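Putative phage endolysin (Salmonella enterica subsp. enterica serovar Typhimurium, PDB 4EVX) probably acts as a lysozyme of glycosyl hydrolase family 24, hydrolysing the beta-1,4 linkages between N-acetylmuramic acid and N-acetylglucosamine in bacterial peptidoglycan. Local coordinates at residues W33-Y37 with L47-T51. Residues are numbered along the deposited sequence; the frame is centred on the assembly and turned at random.
Sequences WVIGY and LTFIT
This is a mainly apolar contact, in which side chains meet each other and the backbone, with no hydrogen bond between the segments, joining the short strand 34-35 to the loop that leads from strand 39-40 into helix 52-73. The closest CA pair, G36 and I50, is 7.5 Å apart, and only 178 Å² is buried in total. I35 supplies most of the first segment's share: its backbone is extended (phi/psi -154/164) and its CA-CB bond points toward the loop, and a t,t rotamer carries CD1 3.4 Å from CD1 of L47, 3.7 Å from CG1 of I50 and 3.6 Å from the carbonyl O of T48. L47 adopts p,p, bringing its end inward although its CA-CB bond runs sideways; I50 is p,t, with CD1 4.0 Å from CA of G36. Strands 34-35 and 39-40 pair antiparallel as a beta-hairpin, consistent with the small beta region of phage-type lysozymes; the contact thus places the loop after the hairpin's second strand beside its first strand, 34-35. G36 has phi/psi 69/-131, a positive phi favouring glycine. T48 and F49 direct their CA-CB bonds away from the strand. I50 also touches A55 of helix 52-73, and T51 occupies that helix's N-cap position, its side chain capping a backbone N just beyond the segment.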
loop_
_atom_site.group_PDB
_atom_site.type_symbol
_atom_site.label_atom_id
_atom_site.label_comp_id
_atom_site.label_asym_id
_atom_site.label_seq_id
_atom_site.Cartn_x
_atom_site.Cartn_y
_atom_site.Cartn_z
ATOM N N TRP A 33 -10.746 -3.837 -23.756
ATOM C CA TRP A 33 -10.306 -5.174 -24.138
ATOM C C TRP A 33 -9.107 -5.593 -23.297
ATOM O O TRP A 33 -8.145 -4.841 -23.191
ATOM C CB TRP A 33 -9.952 -5.226 -25.606
ATOM C CG TRP A 33 -11.168 -5.141 -26.483
ATOM C CD1 TRP A 33 -11.564 -4.067 -27.220
ATOM C CD2 TRP A 33 -12.128 -6.174 -26.722
ATOM N NE1 TRP A 33 -12.717 -4.361 -27.908
ATOM C CE2 TRP A 33 -13.065 -5.664 -27.651
ATOM C CE3 TRP A 33 -12.221 -7.528 -26.349
ATOM C CZ2 TRP A 33 -14.124 -6.425 -28.132
ATOM C CZ3 TRP A 33 -13.276 -8.288 -26.836
ATOM C CH2 TRP A 33 -14.189 -7.750 -27.744
ATOM N N VAL A 34 -9.141 -6.810 -22.765
ATOM C CA VAL A 34 -8.073 -7.378 -21.936
ATOM C C VAL A 34 -7.748 -8.765 -22.428
ATOM O O VAL A 34 -8.637 -9.450 -22.904
ATOM C CB VAL A 34 -8.545 -7.403 -20.465
ATOM C CG1 VAL A 34 -7.490 -7.972 -19.510
ATOM C CG2 VAL A 34 -8.985 -6.020 -20.024
ATOM N N ILE A 35 -6.515 -9.196 -22.245
ATOM C CA ILE A 35 -6.047 -10.529 -22.625
ATOM C C ILE A 35 -4.867 -10.950 -21.764
ATOM O O ILE A 35 -4.234 -10.105 -21.118
ATOM C CB ILE A 35 -5.658 -10.507 -24.124
ATOM C CG1 ILE A 35 -5.735 -11.942 -24.749
ATOM C CG2 ILE A 35 -4.306 -9.853 -24.291
ATOM C CD1 ILE A 35 -5.621 -12.006 -26.268
ATOM N N GLY A 36 -4.551 -12.236 -21.781
ATOM C CA GLY A 36 -3.401 -12.756 -21.064
ATOM C C GLY A 36 -3.594 -12.697 -19.564
ATOM O O GLY A 36 -4.634 -13.125 -19.027
ATOM N N TYR A 37 -2.585 -12.156 -18.865
ATOM C CA TYR A 37 -2.660 -11.993 -17.433
ATOM C C TYR A 37 -3.132 -10.570 -17.134
ATOM O O TYR A 37 -2.397 -9.776 -16.564
ATOM C CB TYR A 37 -1.286 -12.277 -16.744
ATOM C CG TYR A 37 -0.773 -13.688 -16.941
ATOM C CD1 TYR A 37 -1.214 -14.729 -16.137
ATOM C CD2 TYR A 37 0.162 -13.979 -17.923
ATOM C CE1 TYR A 37 -0.721 -16.019 -16.291
ATOM C CE2 TYR A 37 0.671 -15.265 -18.084
ATOM C CZ TYR A 37 0.234 -16.286 -17.260
ATOM O OH TYR A 37 0.636 -17.591 -17.460
ATOM N N LEU A 47 -5.480 -8.266 -32.571
ATOM C CA LEU A 47 -5.459 -9.658 -32.146
ATOM C C LEU A 47 -6.687 -10.026 -31.318
ATOM O O LEU A 47 -7.278 -9.184 -30.651
ATOM C CB LEU A 47 -4.180 -9.984 -31.345
ATOM C CG LEU A 47 -4.055 -9.304 -29.977
ATOM C CD1 LEU A 47 -4.772 -10.080 -28.885
ATOM C CD2 LEU A 47 -2.607 -9.102 -29.577
ATOM N N THR A 48 -7.075 -11.271 -31.406
ATOM C CA THR A 48 -8.157 -11.845 -30.616
ATOM C C THR A 48 -7.601 -12.922 -29.701
ATOM O O THR A 48 -8.118 -13.102 -28.602
ATOM C CB THR A 48 -9.259 -12.368 -31.526
ATOM O OG1 THR A 48 -9.710 -11.269 -32.308
ATOM C CG2 THR A 48 -10.417 -12.973 -30.756
ATOM N N PHE A 49 -6.658 -13.719 -30.200
ATOM C CA PHE A 49 -6.044 -14.794 -29.452
ATOM C C PHE A 49 -4.536 -14.572 -29.348
ATOM O O PHE A 49 -3.912 -14.041 -30.281
ATOM C CB PHE A 49 -6.319 -16.167 -30.105
ATOM C CG PHE A 49 -7.787 -16.539 -30.226
ATOM C CD1 PHE A 49 -8.424 -17.261 -29.224
ATOM C CD2 PHE A 49 -8.505 -16.227 -31.370
ATOM C CE1 PHE A 49 -9.777 -17.599 -29.337
ATOM C CE2 PHE A 49 -9.855 -16.576 -31.490
ATOM C CZ PHE A 49 -10.488 -17.228 -30.458
ATOM N N ILE A 50 -3.945 -15.089 -28.281
ATOM C CA ILE A 50 -2.502 -15.130 -28.087
ATOM C C ILE A 50 -2.102 -16.458 -27.525
ATOM O O ILE A 50 -2.960 -17.218 -27.052
ATOM C CB ILE A 50 -1.953 -13.992 -27.188
ATOM C CG1 ILE A 50 -2.533 -14.052 -25.728
ATOM C CG2 ILE A 50 -2.098 -12.643 -27.854
ATOM C CD1 ILE A 50 -2.015 -13.071 -24.790
ATOM N N THR A 51 -0.810 -16.728 -27.577
ATOM C CA THR A 51 -0.179 -17.912 -27.001
ATOM C C THR A 51 0.233 -17.663 -25.558
ATOM O O THR A 51 0.418 -16.501 -25.142
ATOM C CB THR A 51 1.044 -18.323 -27.788
ATOM O OG1 THR A 51 2.073 -17.362 -27.548
ATOM C CG2 THR A 51 0.764 -18.465 -29.267
#